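Local coordinates for putative alpha-L-fucosidase (Bacteroides thetaiotaomicron, PDB 4H41), which probably hydrolyses alpha-L-fucosyl linkages of host glycans, using a TIM-barrel fold, at residues P192-P197 / Q269-A274; K224-I229 / C240-G245; S123-D128 / I136-Y141. All coordinates share one frame; numbering follows the deposited sequence.

Contact 1: P192-P197 / Q269-A274; sequences PTFISP and QCWTNA
Phe194 and Trp271 reach toward each other across the inside of the barrel, their side chains crossing at about a right angle. The six-membered ring of Trp271 brings its CZ3 corner over the centre of one face of the Phe194 ring, 3.7 Å above that plane. CZ3 is nearly equidistant from all six phenyl carbons, with Trp271 CZ3 to Phe194 CG at 3.9 Å. The two planes are inclined at 44°, an oblique meeting. Phe194 gets its ring there by tucking CG between its own backbone N and carbonyl carbon (chi1 82°).

The indole has a second restraint: Trp271 NE1 donates to Gln269 OE1 at 3.0 Å, nearly in the ring plane and onto a lone pair of the amide oxygen. That bond ties down the nitrogen edge of the indole, while the CZ3 corner rests over Phe194. Tyr117, Tyr161 and Ile309 also pack on Phe194; an alanine at this position would probably open a gap beneath the CZ3 corner and let the indole shift.

Farther along the strands the contact turns polar. Asn273 ND2 points an N-H at Ser196 OG, 3.1 Å away and close to straight at 164°, with the hydroxyl oxygen near the amide plane. Ser196 OG is also hydrogen-bonded to Ala241 O, on the strand between the two. Asn273 ND2 bonds as well to an unidentified molecule, probably from the crystallisation liquor, though such molecules often mark pockets. Strands 193-195 and 269-273 are the fifth and seventh of a closed, parallel, eight-stranded TIM barrel, and their side chains meet in its interior; in this fold the active site lies at the C-terminal ends of the strands.

Contact 2: K224-I229 / C240-G245; sequences KEWNEI and CAFQDG
Phe242 sets its CZ corner over the middle of one face of the Trp226 indole, 3.5 Å above the plane, in a T-shaped (edge-to-face) pair with planes at 75°. The side chains come from opposite directions, and Phe242 CZ sits 3.6 Å from both Trp226 CE2 and Trp226 CD2, the bond shared by the two rings of the indole. Phe242 CE1 follows a little farther off, at 3.9 Å from Trp226 CZ2. With CG anti to its carbonyl carbon (chi1 -79°), Trp226 carries the indole out toward the strand. On the other face of the indole, Ile229 CD1 lies over the centre, so the ring is sandwiched between methyl and phenyl. Pro197 packs on Trp226, Cys240 and Phe242 alike, and Leu262 of helix 252-266 also touches the tryptophan.

A sulfur contact is looser: Cys240 SG stands 5.5 Å from the centroid of the Trp226 six-membered ring, oblique to it.

The one polar group of the aromatic pair, Trp226 NE1, donates to Ser167 O, which probably helps to hold the indole's rotation. Helix 219-233 is thereby seated against strand 239-243, as in the apolar layer between outer helices and inner strands of a TIM barrel.

Contact 3: S123-D128 / I136-Y141; sequences SGRYWD and IEDNKY
Arg125 and Asp138 make the close part of this contact, a salt bridge resting on a single short bond. Arg125 NH1 gives an N-H to Asp138 OD2 at 2.7 Å, almost straight at 169°. The oxygen lies in the guanidinium plane, at the edge of the group, yet from the carboxylate's side the donor stands 35° out of plane. The two flat groups are turned 54° apart, and Arg125 NH2 remains 3.7 Å from Asp138 OD2: this is a one-point bridge, without the paired bonds of a side-on arrangement. The arginine gets there with its chain extended from CG to NE, crossing the aspartate side chain at about a right angle.

Asp138 is buried, and its other oxygen, OD1, is hydrogen-bonded to Tyr88 OH. With one carboxylate oxygen held by the arginine and the other by the tyrosine, the group is unlikely to turn freely, and the nearby positive charge would probably help keep it ionised. Ser123 CB comes alongside, 3.7 Å from Asp138 OD2, a van der Waals contact.

Together these residues join the short helix 125-129, with Gly124 at its N-cap position, to the start of helix 136-151. The first belongs to the excursion after barrel strand 115-119; the second is one of the long outer helices of the TIM barrel.

The other side is much looser. Arg125 is solvent-exposed, although Trp134 packs against it, and the exposed Glu137 adds no bridge: its OE1 is 6.7 Å from Arg125 NH1, too far for one. Ile136 faces elsewhere, packing on Ala176 and Ala179 and helping line a pocket occupied by a polyether molecule.

From the N terminus, contact 3 comes first: it closes the short loop between 123-128 and 136-141, tying the excursion after strand 115-119 to an outer helix. Contact 1 opens later, at strand 193-195, and closes at 269-274, two strands on around the barrel. Contact 2 falls wholly within that span, joining helix 219-233 to the intervening strand 239-243. Contact 1 lies inside the barrel, contact 2 between its wall and an outer helix. The two touch directly: Pro197 CB packs on Trp226 CH2 at 3.5 Å, and Pro197 O probably accepts a hydrogen bond from Gln243 N at 2.8 Å. Contact 3 stands apart, its centre about 21 Å from the centres of both others.

Contact 1: P192-P197 / Q269-A274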
loop_
_atom_site.group_PDB
_atom_site.type_symbol
_atom_site.label_atom_id
_atom_site.label_comp_id
_atom_site.label_asym_id
_atom_site.label_seq_id
_atom_site.Cartn_x
_atom_site.Cartn_y
_atom_site.Cartn_z
ATOM N N PRO B 192 -26.398 15.238 -21.483
ATOM C CA PRO B 192 -26.422 13.819 -21.108
ATOM C C PRO B 192 -26.204 13.562 -19.637
ATOM O O PRO B 192 -25.518 14.321 -18.954
ATOM C CB PRO B 192 -25.282 13.198 -21.922
ATOM C CG PRO B 192 -24.513 14.306 -22.490
ATOM C CD PRO B 192 -25.340 15.537 -22.470
ATOM N N THR B 193 -26.778 12.471 -19.158
ATOM C CA THR B 193 -26.635 11.994 -17.780
ATOM C C THR B 193 -26.245 10.510 -17.785
ATOM O O THR B 193 -26.573 9.774 -18.716
ATOM C CB THR B 193 -27.966 12.163 -17.044
ATOM O OG1 THR B 193 -28.913 11.412 -17.792
ATOM C CG2 THR B 193 -28.429 13.629 -16.933
ATOM N N PHE B 194 -25.569 10.068 -16.764
ATOM C CA PHE B 194 -25.265 8.631 -16.637
ATOM C C PHE B 194 -25.071 8.263 -15.191
ATOM O O PHE B 194 -24.866 9.136 -14.327
ATOM C CB PHE B 194 -24.063 8.195 -17.502
ATOM C CG PHE B 194 -22.684 8.439 -16.939
ATOM C CD1 PHE B 194 -22.111 9.704 -16.978
ATOM C CD2 PHE B 194 -21.910 7.379 -16.474
ATOM C CE1 PHE B 194 -20.803 9.916 -16.507
ATOM C CE2 PHE B 194 -20.646 7.595 -15.955
ATOM C CZ PHE B 194 -20.071 8.849 -16.028
ATOM N N ILE B 195 -25.186 6.947 -14.934
ATOM C CA ILE B 195 -24.937 6.321 -13.645
ATOM C C ILE B 195 -23.799 5.289 -13.818
ATOM O O ILE B 195 -23.581 4.794 -14.917
ATOM C CB ILE B 195 -26.216 5.678 -13.039
ATOM C CG1 ILE B 195 -26.847 4.612 -13.959
ATOM C CG2 ILE B 195 -27.217 6.737 -12.621
ATOM C CD1 ILE B 195 -27.849 3.739 -13.267
ATOM N N SER B 196 -23.120 4.951 -12.742
ATOM C CA SER B 196 -22.070 3.928 -12.741
ATOM C C SER B 196 -22.266 2.993 -11.532
ATOM O O SER B 196 -21.558 3.059 -10.521
ATOM C CB SER B 196 -20.666 4.531 -12.770
ATOM O OG SER B 196 -19.722 3.481 -12.954
ATOM N N PRO B 197 -23.291 2.141 -11.617
ATOM C CA PRO B 197 -23.537 1.161 -10.538
ATOM C C PRO B 197 -22.490 0.040 -10.580
ATOM O O PRO B 197 -21.606 0.071 -11.427
ATOM C CB PRO B 197 -24.929 0.627 -10.885
ATOM C CG PRO B 197 -25.007 0.746 -12.383
ATOM C CD PRO B 197 -24.228 1.955 -12.739
ATOM N N GLN B 269 -27.639 4.057 -23.715
ATOM C CA GLN B 269 -26.277 3.706 -24.151
ATOM C C GLN B 269 -25.701 2.749 -23.147
ATOM O O GLN B 269 -26.019 2.823 -21.942
ATOM C CB GLN B 269 -25.378 4.954 -24.288
ATOM C CG GLN B 269 -25.764 5.821 -25.497
ATOM C CD GLN B 269 -24.759 6.910 -25.857
ATOM O OE1 GLN B 269 -23.627 6.950 -25.358
ATOM N NE2 GLN B 269 -25.093 7.735 -26.870
ATOM N N CYS B 270 -24.896 1.819 -23.613
ATOM C CA CYS B 270 -24.317 0.793 -22.760
ATOM C C CYS B 270 -22.826 1.025 -22.664
ATOM O O CYS B 270 -22.084 0.830 -23.636
ATOM C CB CYS B 270 -24.637 -0.594 -23.319
ATOM S SG CYS B 270 -24.209 -1.921 -22.192
ATOM N N TRP B 271 -22.402 1.542 -21.532
ATOM C CA TRP B 271 -20.996 1.812 -21.288
ATOM C C TRP B 271 -20.421 0.796 -20.352
ATOM O O TRP B 271 -21.141 0.150 -19.609
ATOM C CB TRP B 271 -20.829 3.203 -20.655
ATOM C CG TRP B 271 -21.164 4.388 -21.531
ATOM C CD1 TRP B 271 -21.789 4.381 -22.753
ATOM C CD2 TRP B 271 -21.040 5.762 -21.152
ATOM N NE1 TRP B 271 -21.974 5.664 -23.192
ATOM C CE2 TRP B 271 -21.517 6.538 -22.230
ATOM C CE3 TRP B 271 -20.473 6.419 -20.041
ATOM C CZ2 TRP B 271 -21.511 7.938 -22.200
ATOM C CZ3 TRP B 271 -20.438 7.811 -20.028
ATOM C CH2 TRP B 271 -20.991 8.554 -21.077
ATOM N N THR B 272 -19.103 0.708 -20.320
ATOM C CA THR B 272 -18.416 -0.081 -19.299
ATOM C C THR B 272 -17.512 0.853 -18.491
ATOM O O THR B 272 -16.857 1.728 -19.064
ATOM C CB THR B 272 -17.635 -1.284 -19.834
ATOM O OG1 THR B 272 -17.167 -2.021 -18.702
ATOM C CG2 THR B 272 -16.460 -0.907 -20.725
ATOM N N ASN B 273 -17.515 0.691 -17.170
ATOM C CA ASN B 273 -16.578 1.389 -16.295
ATOM C C ASN B 273 -15.520 0.337 -16.026
ATOM O O ASN B 273 -15.696 -0.549 -15.171
ATOM C CB ASN B 273 -17.231 1.946 -15.044
ATOM C CG ASN B 273 -16.225 2.527 -14.083
ATOM O OD1 ASN B 273 -15.022 2.476 -14.310
ATOM N ND2 ASN B 273 -16.698 3.071 -12.985
ATOM N N ALA B 274 -14.487 0.360 -16.861
ATOM C CA ALA B 274 -13.397 -0.601 -16.824
ATOM C C ALA B 274 -12.410 -0.206 -15.754
ATOM O O ALA B 274 -11.605 0.690 -15.960
ATOM C CB ALA B 274 -12.714 -0.692 -18.178
#

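Contact 2: K224-I229 / C240-G245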
loop_
_atom_site.group_PDB
_atom_site.type_symbol
_atom_site.label_atom_id
_atom_site.label_comp_id
_atom_site.label_asym_id
_atom_site.label_seq_id
_atom_site.Cartn_x
_atom_site.Cartn_y
_atom_site.Cartn_z
ATOM N N LYS B 224 -33.505 -9.185 -13.510
ATOM C CA LYS B 224 -34.833 -8.870 -12.990
ATOM C C LYS B 224 -34.844 -7.524 -12.298
ATOM O O LYS B 224 -35.726 -6.686 -12.551
ATOM C CB LYS B 224 -35.278 -9.966 -12.024
ATOM C CG LYS B 224 -36.661 -9.702 -11.411
ATOM C CD LYS B 224 -37.032 -10.774 -10.414
ATOM C CE LYS B 224 -38.421 -10.543 -9.810
ATOM N NZ LYS B 224 -38.429 -9.547 -8.696
ATOM N N GLU B 225 -33.876 -7.291 -11.454
ATOM C CA GLU B 225 -33.859 -6.050 -10.698
ATOM C C GLU B 225 -33.510 -4.837 -11.571
ATOM O O GLU B 225 -34.141 -3.796 -11.451
ATOM C CB GLU B 225 -32.903 -6.147 -9.502
ATOM C CG GLU B 225 -33.384 -7.183 -8.484
ATOM C CD GLU B 225 -32.566 -7.343 -7.217
ATOM O OE1 GLU B 225 -31.669 -6.511 -6.961
ATOM O OE2 GLU B 225 -32.786 -8.339 -6.487
ATOM N N TRP B 226 -32.546 -4.982 -12.466
ATOM C CA TRP B 226 -32.141 -3.876 -13.314
ATOM C C TRP B 226 -33.147 -3.603 -14.413
ATOM O O TRP B 226 -33.281 -2.458 -14.832
ATOM C CB TRP B 226 -30.726 -4.090 -13.833
ATOM C CG TRP B 226 -29.762 -3.717 -12.763
ATOM C CD1 TRP B 226 -29.199 -4.539 -11.827
ATOM C CD2 TRP B 226 -29.416 -2.382 -12.382
ATOM N NE1 TRP B 226 -28.489 -3.796 -10.915
ATOM C CE2 TRP B 226 -28.611 -2.468 -11.228
ATOM C CE3 TRP B 226 -29.701 -1.116 -12.922
ATOM C CZ2 TRP B 226 -28.020 -1.339 -10.643
ATOM C CZ3 TRP B 226 -29.134 0.002 -12.332
ATOM C CH2 TRP B 226 -28.338 -0.107 -11.188
ATOM N N ASN B 227 -33.951 -4.598 -14.788
ATOM C CA ASN B 227 -35.077 -4.366 -15.700
ATOM C C ASN B 227 -36.034 -3.364 -15.063
ATOM O O ASN B 227 -36.484 -2.409 -15.705
ATOM C CB ASN B 227 -35.790 -5.687 -16.006
ATOM C CG ASN B 227 -36.941 -5.524 -16.916
ATOM O OD1 ASN B 227 -36.768 -5.088 -18.052
ATOM N ND2 ASN B 227 -38.142 -5.845 -16.454
ATOM N N GLU B 228 -36.301 -3.530 -13.759
ATOM C CA GLU B 228 -37.180 -2.606 -13.043
ATOM C C GLU B 228 -36.557 -1.221 -12.897
ATOM O O GLU B 228 -37.256 -0.215 -13.030
ATOM C CB GLU B 228 -37.503 -3.140 -11.633
ATOM C CG GLU B 228 -38.353 -4.391 -11.656
ATOM C CD GLU B 228 -38.912 -4.813 -10.310
ATOM O OE1 GLU B 228 -39.655 -4.010 -9.702
ATOM O OE2 GLU B 228 -38.647 -5.961 -9.884
ATOM N N ILE B 229 -35.266 -1.160 -12.602
ATOM C CA ILE B 229 -34.598 0.125 -12.420
ATOM C C ILE B 229 -34.577 0.870 -13.736
ATOM O O ILE B 229 -35.017 2.017 -13.771
ATOM C CB ILE B 229 -33.184 -0.033 -11.804
ATOM C CG1 ILE B 229 -33.316 -0.525 -10.371
ATOM C CG2 ILE B 229 -32.424 1.277 -11.847
ATOM C CD1 ILE B 229 -32.099 -1.247 -9.880
ATOM N N CYS B 240 -25.683 3.842 -18.850
ATOM C CA CYS B 240 -25.334 3.141 -17.630
ATOM C C CYS B 240 -23.949 2.554 -17.874
ATOM O O CYS B 240 -23.700 1.960 -18.953
ATOM C CB CYS B 240 -26.350 2.065 -17.272
ATOM S SG CYS B 240 -25.996 1.228 -15.712
ATOM N N ALA B 241 -23.047 2.762 -16.919
ATOM C CA ALA B 241 -21.646 2.324 -16.992
ATOM C C ALA B 241 -21.341 1.430 -15.823
ATOM O O ALA B 241 -20.734 1.871 -14.847
ATOM C CB ALA B 241 -20.708 3.543 -17.013
ATOM N N PHE B 242 -21.765 0.174 -15.879
ATOM C CA PHE B 242 -21.478 -0.703 -14.743
ATOM C C PHE B 242 -19.986 -0.804 -14.502
ATOM O O PHE B 242 -19.207 -0.967 -15.434
ATOM C CB PHE B 242 -22.017 -2.131 -14.906
ATOM C CG PHE B 242 -23.448 -2.335 -14.490
ATOM C CD1 PHE B 242 -23.769 -2.631 -13.175
ATOM C CD2 PHE B 242 -24.473 -2.270 -15.422
ATOM C CE1 PHE B 242 -25.093 -2.799 -12.795
ATOM C CE2 PHE B 242 -25.790 -2.438 -15.039
ATOM C CZ PHE B 242 -26.089 -2.716 -13.734
ATOM N N GLN B 243 -19.610 -0.724 -13.227
ATOM C CA GLN B 243 -18.273 -1.047 -12.764
ATOM C C GLN B 243 -18.085 -2.516 -13.119
ATOM O O GLN B 243 -18.978 -3.320 -12.852
ATOM C CB GLN B 243 -18.149 -0.798 -11.263
ATOM C CG GLN B 243 -18.299 0.663 -10.912
ATOM C CD GLN B 243 -18.513 0.854 -9.434
ATOM O OE1 GLN B 243 -17.781 0.300 -8.642
ATOM N NE2 GLN B 243 -19.536 1.627 -9.021
ATOM N N ASP B 244 -16.976 -2.873 -13.767
ATOM C CA ASP B 244 -16.819 -4.257 -14.260
ATOM C C ASP B 244 -16.032 -5.195 -13.336
ATOM O O ASP B 244 -15.803 -6.343 -13.699
ATOM C CB ASP B 244 -16.130 -4.208 -15.624
ATOM C CG ASP B 244 -14.695 -3.732 -15.627
ATOM O OD1 ASP B 244 -14.134 -3.426 -14.495
ATOM O OD2 ASP B 244 -14.094 -3.697 -16.716
ATOM N N GLY B 245 -15.580 -4.715 -12.184
ATOM C CA GLY B 245 -14.637 -5.471 -11.383
ATOM C C GLY B 245 -15.119 -6.440 -10.355
ATOM O O GLY B 245 -14.280 -7.159 -9.813
#

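Contact 3: S123-D128 / I136-Y141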
loop_
_atom_site.group_PDB
_atom_site.type_symbol
_atom_site.label_atom_id
_atom_site.label_comp_id
_atom_site.label_asym_id
_atom_site.label_seq_id
_atom_site.Cartn_x
_atom_site.Cartn_y
_atom_site.Cartn_z
ATOM N N SER B 123 -23.926 13.213 0.151
ATOM C CA SER B 123 -24.010 13.703 1.541
ATOM C C SER B 123 -23.573 12.719 2.605
ATOM O O SER B 123 -23.416 13.141 3.749
ATOM C CB SER B 123 -25.441 14.129 1.884
ATOM O OG SER B 123 -26.280 13.009 2.140
ATOM N N GLY B 124 -23.489 11.444 2.280
ATOM C CA GLY B 124 -23.191 10.386 3.234
ATOM C C GLY B 124 -24.437 9.750 3.833
ATOM O O GLY B 124 -24.358 8.657 4.384
ATOM N N ARG B 125 -25.615 10.390 3.698
ATOM C CA ARG B 125 -26.875 9.909 4.283
ATOM C C ARG B 125 -27.323 8.589 3.667
ATOM O O ARG B 125 -27.773 7.701 4.389
ATOM C CB ARG B 125 -27.994 10.946 4.114
ATOM C CG ARG B 125 -27.788 12.169 4.991
ATOM C CD ARG B 125 -28.953 13.151 4.868
ATOM N NE ARG B 125 -28.556 14.478 5.353
ATOM C CZ ARG B 125 -28.141 15.504 4.611
ATOM N NH1 ARG B 125 -28.113 15.411 3.291
ATOM N NH2 ARG B 125 -27.789 16.650 5.187
ATOM N N TYR B 126 -27.192 8.444 2.345
ATOM C CA TYR B 126 -27.510 7.181 1.704
ATOM C C TYR B 126 -26.561 6.077 2.228
ATOM O O TYR B 126 -27.018 4.996 2.611
ATOM C CB TYR B 126 -27.418 7.302 0.170
ATOM C CG TYR B 126 -27.129 5.987 -0.519
ATOM C CD1 TYR B 126 -28.033 4.933 -0.466
ATOM C CD2 TYR B 126 -25.967 5.805 -1.252
ATOM C CE1 TYR B 126 -27.775 3.723 -1.109
ATOM C CE2 TYR B 126 -25.697 4.597 -1.894
ATOM C CZ TYR B 126 -26.621 3.567 -1.847
ATOM O OH TYR B 126 -26.396 2.351 -2.461
ATOM N N TRP B 127 -25.260 6.349 2.273
ATOM C CA TRP B 127 -24.309 5.329 2.775
ATOM C C TRP B 127 -24.628 4.919 4.230
ATOM O O TRP B 127 -24.482 3.758 4.577
ATOM C CB TRP B 127 -22.872 5.826 2.682
ATOM C CG TRP B 127 -22.407 5.995 1.268
ATOM C CD1 TRP B 127 -22.009 7.152 0.671
ATOM C CD2 TRP B 127 -22.360 4.981 0.257
ATOM N NE1 TRP B 127 -21.686 6.924 -0.640
ATOM C CE2 TRP B 127 -21.920 5.602 -0.935
ATOM C CE3 TRP B 127 -22.621 3.591 0.241
ATOM C CZ2 TRP B 127 -21.759 4.895 -2.134
ATOM C CZ3 TRP B 127 -22.431 2.887 -0.954
ATOM C CH2 TRP B 127 -21.939 3.525 -2.099
ATOM N N ASP B 128 -25.094 5.852 5.044
ATOM C CA ASP B 128 -25.424 5.572 6.439
ATOM C C ASP B 128 -26.788 4.894 6.648
ATOM O O ASP B 128 -27.018 4.377 7.735
ATOM C CB ASP B 128 -25.385 6.872 7.252
ATOM C CG ASP B 128 -23.992 7.464 7.358
ATOM O OD1 ASP B 128 -23.022 6.756 7.022
ATOM O OD2 ASP B 128 -23.879 8.667 7.680
ATOM N N ILE B 136 -31.430 13.443 -2.662
ATOM C CA ILE B 136 -32.131 14.362 -3.553
ATOM C C ILE B 136 -32.035 15.819 -3.092
ATOM O O ILE B 136 -31.727 16.681 -3.912
ATOM C CB ILE B 136 -33.621 13.966 -3.690
ATOM C CG1 ILE B 136 -33.794 12.530 -4.268
ATOM C CG2 ILE B 136 -34.350 14.986 -4.596
ATOM C CD1 ILE B 136 -35.162 11.989 -4.075
ATOM N N GLU B 137 -32.355 16.107 -1.816
ATOM C CA GLU B 137 -32.507 17.487 -1.357
ATOM C C GLU B 137 -31.283 18.370 -1.555
ATOM O O GLU B 137 -31.438 19.451 -2.129
ATOM C CB GLU B 137 -32.942 17.551 0.100
ATOM C CG GLU B 137 -33.381 18.948 0.517
ATOM C CD GLU B 137 -34.327 18.991 1.699
ATOM O OE1 GLU B 137 -34.176 18.148 2.613
ATOM O OE2 GLU B 137 -35.214 19.876 1.715
ATOM N N ASP B 138 -30.110 17.967 -1.095
ATOM C CA ASP B 138 -28.900 18.823 -1.261
ATOM C C ASP B 138 -28.582 19.020 -2.726
ATOM O O ASP B 138 -28.162 20.103 -3.109
ATOM C CB ASP B 138 -27.679 18.242 -0.561
ATOM C CG ASP B 138 -27.743 18.235 0.960
ATOM O OD1 ASP B 138 -28.439 19.088 1.535
ATOM O OD2 ASP B 138 -27.205 17.316 1.553
ATOM N N ASN B 139 -28.810 17.977 -3.567
ATOM C CA ASN B 139 -28.526 18.111 -4.984
ATOM C C ASN B 139 -29.500 19.070 -5.661
ATOM O O ASN B 139 -29.096 19.659 -6.648
ATOM C CB ASN B 139 -28.470 16.799 -5.695
ATOM C CG ASN B 139 -27.126 16.177 -5.519
ATOM O OD1 ASN B 139 -26.091 16.734 -5.971
ATOM N ND2 ASN B 139 -27.067 15.100 -4.767
ATOM N N LYS B 140 -30.713 19.318 -5.113
ATOM C CA LYS B 140 -31.575 20.348 -5.692
ATOM C C LYS B 140 -30.877 21.706 -5.685
ATOM O O LYS B 140 -30.982 22.452 -6.663
ATOM C CB LYS B 140 -32.919 20.465 -4.963
ATOM C CG LYS B 140 -33.761 19.218 -5.025
ATOM C CD LYS B 140 -35.194 19.512 -4.692
ATOM C CE LYS B 140 -35.949 18.219 -4.531
ATOM N NZ LYS B 140 -37.422 18.400 -4.507
ATOM N N TYR B 141 -30.163 22.020 -4.609
ATOM C CA TYR B 141 -29.447 23.289 -4.478
ATOM C C TYR B 141 -28.151 23.269 -5.250
ATOM O O TYR B 141 -27.817 24.261 -5.882
ATOM C CB TYR B 141 -29.154 23.596 -3.011
ATOM C CG TYR B 141 -30.412 23.810 -2.217
ATOM C CD1 TYR B 141 -31.013 25.064 -2.150
ATOM C CD2 TYR B 141 -31.043 22.750 -1.586
ATOM C CE1 TYR B 141 -32.184 25.265 -1.424
ATOM C CE2 TYR B 141 -32.223 22.931 -0.875
ATOM C CZ TYR B 141 -32.797 24.191 -0.800
ATOM O OH TYR B 141 -33.966 24.367 -0.099
#